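Local coordinates for phage-like element PBSX protein XkdH (Bacillus subtilis, PDB 3F3B), which is of unknown function but belongs to a phage-barrel family and is encoded by the defective-prophage-like element PBSX, which suggests a role in the phage-like particle, at residues Cys11-Glu16 / Asp86-Glu91; Gln46-Tyr51 / His75-Ala80; Ser71-Phe76 / His107-Ala112. All coordinates share one frame; numbering follows the deposited sequence.

Contact 1: Cys11-Glu16 / Asp86-Glu91. With PO4 (phosphate ion), chain B.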
loop_
_atom_site.group_PDB
_atom_site.type_symbol
_atom_site.label_atom_id
_atom_site.label_comp_id
_atom_site.label_asym_id
_atom_site.label_seq_id
_atom_site.Cartn_x
_atom_site.Cartn_y
_atom_site.Cartn_z
ATOM N N CYS A 11 6.624 -8.169 -1.726
ATOM C CA CYS A 11 6.537 -6.773 -1.330
ATOM C C CYS A 11 6.703 -6.602 0.176
ATOM O O CYS A 11 6.587 -7.558 0.948
ATOM C CB CYS A 11 5.182 -6.195 -1.745
ATOM S SG CYS A 11 3.786 -6.911 -0.840
ATOM N N ASP A 12 7.003 -5.375 0.581
ATOM C CA ASP A 12 7.124 -5.046 1.992
ATOM C C ASP A 12 5.874 -4.240 2.285
ATOM O O ASP A 12 5.425 -3.458 1.447
ATOM C CB ASP A 12 8.360 -4.196 2.261
ATOM C CG ASP A 12 9.640 -4.973 2.088
ATOM O OD1 ASP A 12 9.606 -6.217 2.244
ATOM O OD2 ASP A 12 10.680 -4.335 1.814
ATOM N N ILE A 13 5.310 -4.431 3.467
ATOM C CA ILE A 13 4.100 -3.733 3.842
ATOM C C ILE A 13 4.329 -2.839 5.063
ATOM O O ILE A 13 5.012 -3.225 6.007
ATOM C CB ILE A 13 2.980 -4.755 4.140
ATOM C CG1 ILE A 13 2.828 -5.716 2.956
ATOM C CG2 ILE A 13 1.668 -4.042 4.364
ATOM C CD1 ILE A 13 1.872 -6.886 3.207
ATOM N N TYR A 14 3.748 -1.643 5.024
ATOM C CA TYR A 14 3.851 -0.664 6.103
ATOM C C TYR A 14 2.444 -0.258 6.505
ATOM O O TYR A 14 1.638 0.134 5.655
ATOM C CB TYR A 14 4.577 0.607 5.638
ATOM C CG TYR A 14 5.987 0.409 5.139
ATOM C CD1 TYR A 14 7.073 0.952 5.828
ATOM C CD2 TYR A 14 6.236 -0.299 3.962
ATOM C CE1 TYR A 14 8.374 0.799 5.353
ATOM C CE2 TYR A 14 7.528 -0.463 3.480
ATOM C CZ TYR A 14 8.595 0.086 4.177
ATOM O OH TYR A 14 9.878 -0.093 3.704
ATOM N N HIS A 15 2.156 -0.318 7.798
ATOM C CA HIS A 15 0.843 0.057 8.287
ATOM C C HIS A 15 0.809 1.495 8.787
ATOM O O HIS A 15 1.780 1.985 9.362
ATOM C CB HIS A 15 0.426 -0.866 9.424
ATOM C CG HIS A 15 0.421 -2.313 9.058
ATOM N ND1 HIS A 15 -0.089 -2.776 7.863
ATOM C CD2 HIS A 15 0.811 -3.407 9.750
ATOM C CE1 HIS A 15 -0.015 -4.093 7.837
ATOM N NE2 HIS A 15 0.527 -4.501 8.970
ATOM N N GLU A 16 -0.309 2.173 8.557
ATOM C CA GLU A 16 -0.460 3.532 9.045
ATOM C C GLU A 16 -0.444 3.399 10.567
ATOM O O GLU A 16 -0.980 2.436 11.115
ATOM C CB GLU A 16 -1.797 4.125 8.581
ATOM C CG GLU A 16 -1.876 4.397 7.082
ATOM C CD GLU A 16 -1.164 5.684 6.672
ATOM O OE1 GLU A 16 -0.101 5.996 7.257
ATOM O OE2 GLU A 16 -1.659 6.380 5.754
ATOM N N ASP A 86 -2.519 0.701 3.750
ATOM C CA ASP A 86 -1.212 0.096 3.946
ATOM C C ASP A 86 -0.366 0.581 2.789
ATOM O O ASP A 86 -0.896 0.841 1.704
ATOM C CB ASP A 86 -1.267 -1.426 3.817
ATOM C CG ASP A 86 -1.493 -2.118 5.121
ATOM O OD1 ASP A 86 -1.525 -1.423 6.165
ATOM O OD2 ASP A 86 -1.636 -3.361 5.092
ATOM N N LYS A 87 0.938 0.701 3.006
ATOM C CA LYS A 87 1.836 1.082 1.924
ATOM C C LYS A 87 2.628 -0.175 1.595
ATOM O O LYS A 87 3.234 -0.777 2.483
ATOM C CB LYS A 87 2.807 2.186 2.346
ATOM C CG LYS A 87 3.893 2.464 1.295
ATOM C CD LYS A 87 4.749 3.682 1.630
ATOM C CE LYS A 87 5.580 3.470 2.888
ATOM N NZ LYS A 87 6.410 4.661 3.192
ATOM N N ILE A 88 2.600 -0.600 0.340
ATOM C CA ILE A 88 3.367 -1.776 -0.026
ATOM C C ILE A 88 4.436 -1.354 -1.020
ATOM O O ILE A 88 4.204 -0.498 -1.878
ATOM C CB ILE A 88 2.491 -2.895 -0.653
ATOM C CG1 ILE A 88 2.042 -2.491 -2.060
ATOM C CG2 ILE A 88 1.293 -3.187 0.248
ATOM C CD1 ILE A 88 1.391 -3.619 -2.843
ATOM N N ILE A 89 5.616 -1.945 -0.876
ATOM C CA ILE A 89 6.739 -1.652 -1.748
ATOM C C ILE A 89 7.013 -2.887 -2.600
ATOM O O ILE A 89 7.360 -3.947 -2.075
ATOM C CB ILE A 89 8.011 -1.345 -0.940
ATOM C CG1 ILE A 89 7.741 -0.249 0.103
ATOM C CG2 ILE A 89 9.136 -0.960 -1.891
ATOM C CD1 ILE A 89 7.580 1.139 -0.453
ATOM N N TRP A 90 6.837 -2.750 -3.911
ATOM C CA TRP A 90 7.087 -3.839 -4.840
ATOM C C TRP A 90 8.019 -3.307 -5.914
ATOM O O TRP A 90 7.686 -2.348 -6.614
ATOM C CB TRP A 90 5.786 -4.321 -5.475
ATOM C CG TRP A 90 6.009 -5.239 -6.642
ATOM C CD1 TRP A 90 6.560 -6.491 -6.613
ATOM C CD2 TRP A 90 5.719 -4.960 -8.017
ATOM N NE1 TRP A 90 6.632 -7.009 -7.886
ATOM C CE2 TRP A 90 6.124 -6.089 -8.768
ATOM C CE3 TRP A 90 5.158 -3.863 -8.689
ATOM C CZ2 TRP A 90 5.987 -6.154 -10.161
ATOM C CZ3 TRP A 90 5.020 -3.927 -10.075
ATOM C CH2 TRP A 90 5.435 -5.067 -10.795
ATOM N N GLU A 91 9.194 -3.920 -6.023
ATOM C CA GLU A 91 10.200 -3.515 -7.000
ATOM C C GLU A 91 10.514 -2.026 -6.944
ATOM O O GLU A 91 10.541 -1.338 -7.963
ATOM C CB GLU A 91 9.754 -3.913 -8.408
ATOM C CG GLU A 91 9.899 -5.404 -8.676
ATOM C CD GLU A 91 9.413 -5.801 -10.052
ATOM O OE1 GLU A 91 9.630 -6.972 -10.441
ATOM O OE2 GLU A 91 8.808 -4.945 -10.742
HETATM P P PO4 B . 9.279 -9.589 -7.726
HETATM O O1 PO4 B . 10.261 -8.484 -7.894
HETATM O O2 PO4 B . 9.890 -10.870 -8.163
HETATM O O3 PO4 B . 8.889 -9.688 -6.298
HETATM O O4 PO4 B . 8.076 -9.311 -8.549
HETATM O O HOH W 1 -2.399 0.635 7.364
#
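Ile-13 and Ile-88 form the apolar centre of this antiparallel strand pair. They are a non-hydrogen-bonded pair whose side chains run alongside each other in the same direction, CG1 of Ile-13 meeting CG2 of Ile-88 at 4.0 Å. Cys-11 extends the patch, its SG resting against CB of Ile-88. On the other face, Tyr-14 meets two side chains of the partner strand. CE of Lys-87 sits above the ring but displaced from its centre, while CG1 of Ile-89 approaches CE2 of Tyr-14 obliquely at 3.4 Å. A bend at chi3 of Lys-87 (66°) lets CE turn over the ring, and its NZ lies 4.7 Å from the ring centroid in a cation-pi contact. Two pairs of backbone hydrogen bonds, Asp-12 with Ile-89 and Tyr-14 with Lys-87, close the ladder.

At the polar edge, ND1 of His-15 donates to OD1 of Asp-86 at 2.6 Å. The carboxylate oxygen lies near the imidazole plane, yet ND1 stands 42° out of the carboxylate plane. A water bridges the same OD1 to N of Glu-16, and OD2 accepts from N of Arg-83, holding the buried carboxylate at both oxygens. At the opposite end NE1 of Trp-90 binds a phosphate ion, likely a crystallisation component.

Strand 93-97 pairs with the far edge of strand 87-90, residues 44-48 bond the other edge of strand 9-19, and Phe-76 packs on Cys-11 and Ile-13.

Contact 2: Gln46-Tyr51 / His75-Ala80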
loop_
_atom_site.group_PDB
_atom_site.type_symbol
_atom_site.label_atom_id
_atom_site.label_comp_id
_atom_site.label_asym_id
_atom_site.label_seq_id
_atom_site.Cartn_x
_atom_site.Cartn_y
_atom_site.Cartn_z
ATOM N N GLN A 46 7.702 -8.235 5.923
ATOM C CA GLN A 46 8.747 -8.247 4.913
ATOM C C GLN A 46 8.683 -9.411 3.932
ATOM O O GLN A 46 8.302 -10.527 4.289
ATOM C CB GLN A 46 10.098 -8.254 5.630
ATOM C CG GLN A 46 11.133 -7.322 5.054
ATOM C CD GLN A 46 12.172 -6.899 6.078
ATOM O OE1 GLN A 46 13.123 -6.196 5.747
ATOM N NE2 GLN A 46 11.989 -7.314 7.329
ATOM N N ASP A 47 9.069 -9.133 2.692
ATOM C CA ASP A 47 9.098 -10.143 1.644
ATOM C C ASP A 47 7.833 -11.009 1.640
ATOM O O ASP A 47 7.898 -12.240 1.617
ATOM C CB ASP A 47 10.357 -10.999 1.832
ATOM C CG ASP A 47 10.590 -11.963 0.686
ATOM O OD1 ASP A 47 10.441 -11.541 -0.483
ATOM O OD2 ASP A 47 10.933 -13.141 0.946
ATOM N N VAL A 48 6.677 -10.354 1.657
ATOM C CA VAL A 48 5.398 -11.054 1.666
ATOM C C VAL A 48 5.015 -11.503 0.256
ATOM O O VAL A 48 5.128 -10.728 -0.699
ATOM C CB VAL A 48 4.274 -10.146 2.217
ATOM C CG1 VAL A 48 2.974 -10.927 2.320
ATOM C CG2 VAL A 48 4.670 -9.598 3.571
ATOM N N PRO A 49 4.554 -12.762 0.110
ATOM C CA PRO A 49 4.154 -13.320 -1.181
ATOM C C PRO A 49 2.763 -12.871 -1.614
ATOM O O PRO A 49 1.831 -12.810 -0.805
ATOM C CB PRO A 49 4.217 -14.816 -0.935
ATOM C CG PRO A 49 3.761 -14.922 0.467
ATOM C CD PRO A 49 4.492 -13.799 1.157
ATOM N N CYS A 50 2.632 -12.570 -2.903
ATOM C CA CYS A 50 1.364 -12.133 -3.467
ATOM C C CYS A 50 1.398 -12.299 -4.985
ATOM O O CYS A 50 2.436 -12.619 -5.568
ATOM C CB CYS A 50 1.138 -10.664 -3.127
ATOM S SG CYS A 50 2.462 -9.598 -3.748
ATOM N N TYR A 51 0.254 -12.086 -5.622
ATOM C CA TYR A 51 0.170 -12.163 -7.072
ATOM C C TYR A 51 -0.910 -11.187 -7.505
ATOM O O TYR A 51 -1.847 -10.918 -6.750
ATOM C CB TYR A 51 -0.120 -13.600 -7.530
ATOM C CG TYR A 51 -1.513 -14.123 -7.279
ATOM C CD1 TYR A 51 -2.549 -13.852 -8.171
ATOM C CD2 TYR A 51 -1.783 -14.941 -6.185
ATOM C CE1 TYR A 51 -3.817 -14.386 -7.986
ATOM C CE2 TYR A 51 -3.054 -15.481 -5.990
ATOM C CZ TYR A 51 -4.066 -15.199 -6.898
ATOM O OH TYR A 51 -5.323 -15.736 -6.722
ATOM N N HIS A 75 -3.447 -10.178 -4.366
ATOM C CA HIS A 75 -3.936 -11.372 -3.681
ATOM C C HIS A 75 -2.860 -11.756 -2.670
ATOM O O HIS A 75 -1.715 -11.997 -3.049
ATOM C CB HIS A 75 -4.144 -12.510 -4.675
ATOM C CG HIS A 75 -5.079 -12.171 -5.790
ATOM N ND1 HIS A 75 -4.840 -11.139 -6.671
ATOM C CD2 HIS A 75 -6.252 -12.730 -6.174
ATOM C CE1 HIS A 75 -5.824 -11.078 -7.551
ATOM N NE2 HIS A 75 -6.693 -12.032 -7.271
ATOM N N PHE A 76 -3.241 -11.801 -1.395
ATOM C CA PHE A 76 -2.334 -12.111 -0.293
ATOM C C PHE A 76 -2.762 -13.359 0.452
ATOM O O PHE A 76 -3.939 -13.729 0.445
ATOM C CB PHE A 76 -2.351 -10.997 0.747
ATOM C CG PHE A 76 -1.713 -9.715 0.314
ATOM C CD1 PHE A 76 -0.334 -9.595 0.260
ATOM C CD2 PHE A 76 -2.496 -8.584 0.081
ATOM C CE1 PHE A 76 0.254 -8.375 -0.003
ATOM C CE2 PHE A 76 -1.912 -7.355 -0.183
ATOM C CZ PHE A 76 -0.536 -7.251 -0.223
ATOM N N PRO A 77 -1.811 -14.007 1.144
ATOM C CA PRO A 77 -2.134 -15.212 1.908
ATOM C C PRO A 77 -3.028 -14.730 3.039
ATOM O O PRO A 77 -2.886 -13.599 3.496
ATOM C CB PRO A 77 -0.777 -15.674 2.433
ATOM C CG PRO A 77 0.210 -15.071 1.481
ATOM C CD PRO A 77 -0.372 -13.707 1.225
ATOM N N LEU A 78 -3.935 -15.581 3.492
ATOM C CA LEU A 78 -4.851 -15.216 4.564
ATOM C C LEU A 78 -4.112 -14.908 5.874
ATOM O O LEU A 78 -4.560 -14.083 6.672
ATOM C CB LEU A 78 -5.864 -16.345 4.784
ATOM C CG LEU A 78 -7.259 -15.898 5.222
ATOM C CD1 LEU A 78 -7.867 -15.015 4.143
ATOM C CD2 LEU A 78 -8.134 -17.113 5.456
ATOM N N SER A 79 -2.978 -15.565 6.085
ATOM C CA SER A 79 -2.183 -15.361 7.290
ATOM C C SER A 79 -1.553 -13.971 7.346
ATOM O O SER A 79 -1.089 -13.534 8.402
ATOM C CB SER A 79 -1.078 -16.415 7.373
ATOM O OG SER A 79 -0.204 -16.302 6.260
ATOM N N ALA A 80 -1.528 -13.281 6.214
ATOM C CA ALA A 80 -0.946 -11.943 6.155
ATOM C C ALA A 80 -1.825 -10.873 6.822
ATOM O O ALA A 80 -3.049 -10.941 6.764
ATOM C CB ALA A 80 -0.680 -11.565 4.702
#
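Tyr-51 lays its ring over that of His-75 in an offset stack, with centroids 4.1 Å apart and planes only 17° from parallel. The overlap is lopsided. CE1 of Tyr-51 sits over the centre of the imidazole, whereas CB of His-75 presses on the tyrosine face nearer its rim, 3.5 Å from the centroid. The phenol OH reaches past to CD2 of His-75, at 3.2 Å. The first torsion of Tyr-51 (chi1 72°) puts CG between its backbone N and carbonyl carbon. Both residues are also joined through the backbone as a hydrogen-bonded antiparallel pair, and ND1 of His-75 adds a weak bond to O of Tyr-51.

Farther back along strand 48-51, the bumps are smaller and meet the ring of Phe-76. CB of Cys-50 lies 3.8 Å from CD1 of Phe-76, and CG1 of Val-48 approaches that same CD1 at 4.1 Å, the two side chains crossing at about a right angle. Val-48 CG1 also lies loosely against CB of Ala-80, at 4.4 Å, so this methyl faces the notch formed by the phenyl ring and Ala-80. Beside it two proline rings meet, CG of Pro-49 against CG of Pro-77 at 3.7 Å, while CD of Pro-77 approaches O of Pro-49.

The turn 77-80 is type I, closed by N of Ala-80 on O of Pro-77, and it folds the chain round so that CB of Ala-80 again faces Val-48. The arrangement is the open end of a long beta hairpin, strands 48-61 and 66-77, within a curled antiparallel sheet consistent with the phage-barrel clan.

Contact 3: Ser71-Phe76 / His107-Ala112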
loop_
_atom_site.group_PDB
_atom_site.type_symbol
_atom_site.label_atom_id
_atom_site.label_comp_id
_atom_site.label_asym_id
_atom_site.label_seq_id
_atom_site.Cartn_x
_atom_site.Cartn_y
_atom_site.Cartn_z
ATOM N N SER A 71 -2.357 0.433 -11.053
ATOM C CA SER A 71 -3.015 -0.281 -9.979
ATOM C C SER A 71 -3.203 -1.747 -10.341
ATOM O O SER A 71 -3.020 -2.151 -11.490
ATOM C CB SER A 71 -4.379 0.345 -9.704
ATOM O OG SER A 71 -5.283 0.067 -10.762
ATOM N N PHE A 72 -3.560 -2.542 -9.344
ATOM C CA PHE A 72 -3.805 -3.954 -9.543
ATOM C C PHE A 72 -4.473 -4.524 -8.322
ATOM O O PHE A 72 -4.376 -3.975 -7.225
ATOM C CB PHE A 72 -2.509 -4.733 -9.815
ATOM C CG PHE A 72 -1.300 -4.193 -9.103
ATOM C CD1 PHE A 72 -0.432 -3.313 -9.750
ATOM C CD2 PHE A 72 -1.012 -4.577 -7.800
ATOM C CE1 PHE A 72 0.703 -2.825 -9.108
ATOM C CE2 PHE A 72 0.123 -4.092 -7.147
ATOM C CZ PHE A 72 0.981 -3.216 -7.804
ATOM N N LEU A 73 -5.180 -5.620 -8.524
ATOM C CA LEU A 73 -5.843 -6.284 -7.433
ATOM C C LEU A 73 -4.799 -7.232 -6.860
ATOM O O LEU A 73 -4.358 -8.168 -7.542
ATOM C CB LEU A 73 -7.048 -7.062 -7.957
ATOM C CG LEU A 73 -7.814 -7.880 -6.927
ATOM C CD1 LEU A 73 -8.367 -6.958 -5.867
ATOM C CD2 LEU A 73 -8.936 -8.648 -7.617
ATOM N N VAL A 74 -4.385 -6.984 -5.621
ATOM C CA VAL A 74 -3.390 -7.832 -4.983
ATOM C C VAL A 74 -4.034 -8.991 -4.240
ATOM O O VAL A 74 -5.041 -8.808 -3.568
ATOM C CB VAL A 74 -2.541 -7.055 -3.963
ATOM C CG1 VAL A 74 -1.383 -7.927 -3.518
ATOM C CG2 VAL A 74 -2.031 -5.751 -4.573
ATOM N N HIS A 75 -3.447 -10.178 -4.366
ATOM C CA HIS A 75 -3.936 -11.372 -3.681
ATOM C C HIS A 75 -2.860 -11.756 -2.670
ATOM O O HIS A 75 -1.715 -11.997 -3.049
ATOM C CB HIS A 75 -4.144 -12.510 -4.675
ATOM C CG HIS A 75 -5.079 -12.171 -5.790
ATOM N ND1 HIS A 75 -4.840 -11.139 -6.671
ATOM C CD2 HIS A 75 -6.252 -12.730 -6.174
ATOM C CE1 HIS A 75 -5.824 -11.078 -7.551
ATOM N NE2 HIS A 75 -6.693 -12.032 -7.271
ATOM N N PHE A 76 -3.241 -11.801 -1.395
ATOM C CA PHE A 76 -2.334 -12.111 -0.293
ATOM C C PHE A 76 -2.762 -13.359 0.452
ATOM O O PHE A 76 -3.939 -13.729 0.445
ATOM C CB PHE A 76 -2.351 -10.997 0.747
ATOM C CG PHE A 76 -1.713 -9.715 0.314
ATOM C CD1 PHE A 76 -0.334 -9.595 0.260
ATOM C CD2 PHE A 76 -2.496 -8.584 0.081
ATOM C CE1 PHE A 76 0.254 -8.375 -0.003
ATOM C CE2 PHE A 76 -1.912 -7.355 -0.183
ATOM C CZ PHE A 76 -0.536 -7.251 -0.223
ATOM N N HIS A 107 -7.894 -16.127 0.168
ATOM C CA HIS A 107 -6.888 -15.077 0.061
ATOM C C HIS A 107 -7.473 -13.714 0.397
ATOM O O HIS A 107 -8.691 -13.517 0.311
ATOM C CB HIS A 107 -6.352 -15.005 -1.370
ATOM C CG HIS A 107 -5.714 -16.268 -1.849
ATOM N ND1 HIS A 107 -5.719 -16.644 -3.174
ATOM C CD2 HIS A 107 -5.032 -17.232 -1.186
ATOM C CE1 HIS A 107 -5.069 -17.787 -3.307
ATOM N NE2 HIS A 107 -4.642 -18.164 -2.116
ATOM N N TRP A 108 -6.615 -12.775 0.793
ATOM C CA TRP A 108 -7.089 -11.421 1.033
ATOM C C TRP A 108 -6.976 -10.786 -0.340
ATOM O O TRP A 108 -5.941 -10.902 -0.997
ATOM C CB TRP A 108 -6.190 -10.636 2.002
ATOM C CG TRP A 108 -6.304 -11.043 3.441
ATOM C CD1 TRP A 108 -5.364 -11.692 4.183
ATOM C CD2 TRP A 108 -7.435 -10.857 4.300
ATOM N NE1 TRP A 108 -5.836 -11.926 5.452
ATOM C CE2 TRP A 108 -7.106 -11.425 5.554
ATOM C CE3 TRP A 108 -8.698 -10.268 4.134
ATOM C CZ2 TRP A 108 -7.994 -11.421 6.641
ATOM C CZ3 TRP A 108 -9.590 -10.265 5.227
ATOM C CH2 TRP A 108 -9.227 -10.841 6.459
ATOM N N GLU A 109 -8.037 -10.144 -0.797
ATOM C CA GLU A 109 -7.990 -9.470 -2.087
ATOM C C GLU A 109 -8.175 -7.993 -1.812
ATOM O O GLU A 109 -9.061 -7.607 -1.057
ATOM C CB GLU A 109 -9.101 -9.967 -3.012
ATOM C CG GLU A 109 -8.796 -11.274 -3.707
ATOM C CD GLU A 109 -9.890 -11.672 -4.676
ATOM O OE1 GLU A 109 -10.669 -10.784 -5.091
ATOM O OE2 GLU A 109 -9.961 -12.865 -5.030
ATOM N N VAL A 110 -7.346 -7.163 -2.425
ATOM C CA VAL A 110 -7.445 -5.735 -2.198
ATOM C C VAL A 110 -6.750 -5.000 -3.323
ATOM O O VAL A 110 -5.740 -5.469 -3.835
ATOM C CB VAL A 110 -6.784 -5.359 -0.855
ATOM C CG1 VAL A 110 -5.290 -5.704 -0.895
ATOM C CG2 VAL A 110 -7.009 -3.880 -0.551
ATOM N N VAL A 111 -7.292 -3.846 -3.702
ATOM C CA VAL A 111 -6.725 -3.038 -4.769
ATOM C C VAL A 111 -5.582 -2.163 -4.265
ATOM O O VAL A 111 -5.685 -1.516 -3.215
ATOM C CB VAL A 111 -7.807 -2.121 -5.408
ATOM C CG1 VAL A 111 -7.163 -1.143 -6.380
ATOM C CG2 VAL A 111 -8.858 -2.979 -6.143
ATOM N N ALA A 112 -4.481 -2.161 -5.013
ATOM C CA ALA A 112 -3.325 -1.340 -4.677
ATOM C C ALA A 112 -3.254 -0.243 -5.750
ATOM O O ALA A 112 -3.517 -0.509 -6.922
ATOM C CB ALA A 112 -2.063 -2.187 -4.694
#
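Glu-109 faces His-75 across a non-hydrogen-bonded pair of the antiparallel ladder, and the two side chains project in a common direction. With CG placed beside the backbone N (chi1 -81°), the glutamate leaves the strand from CB, and CG meets CD2 of His-75 at 3.8 Å. CD lies about equally near CD2 and NE2 of that ring. At the tip the branches part: OE1 approaches CD2 of Leu-73 at 3.7 Å, whereas OE2 stands 4.0 Å from NE2 of His-75 and makes its salt bridge with Arg-104.

The other face is apolar. CB of Ala-112 touches CG2 of Val-74 at 3.6 Å and also CE2 of Phe-72, while CG1 of Val-110 sits at the ring edge of Phe-76, in its plane, 3.8 Å from CE2. Six backbone hydrogen bonds, two for each of the pairs 72/112, 74/110 and 76/108, run between these faces.

The chemistry implies a regular ladder with two unlike sides, one apolar in its side-chain contacts, the other mixing Leu-73 and Val-111 with a buried carboxylate. Arg-104 pairs with that charge, so any pull on the ionisation of His-75 would probably be modest.

From the N terminus, strand 9-19 enters first, and contact 1 closes the longest loop when strand 87-90 returns to it. Contact 2 is nested within that loop, joining the two arms of the hairpin 48-61 and 66-77. Contact 3 begins on the strand where contact 2 ends, sharing His-75 and Phe-76, and reaches forward to strand 107-114, so its span crosses that of contact 1. The three meet in space: Cys-11 pairs with Val-48 through the backbone, Ile-88 touches Ala-112, and Trp-108 bonds to O of Leu-78. Together they tie N-terminal, central and C-terminal strands into one curled antiparallel sheet.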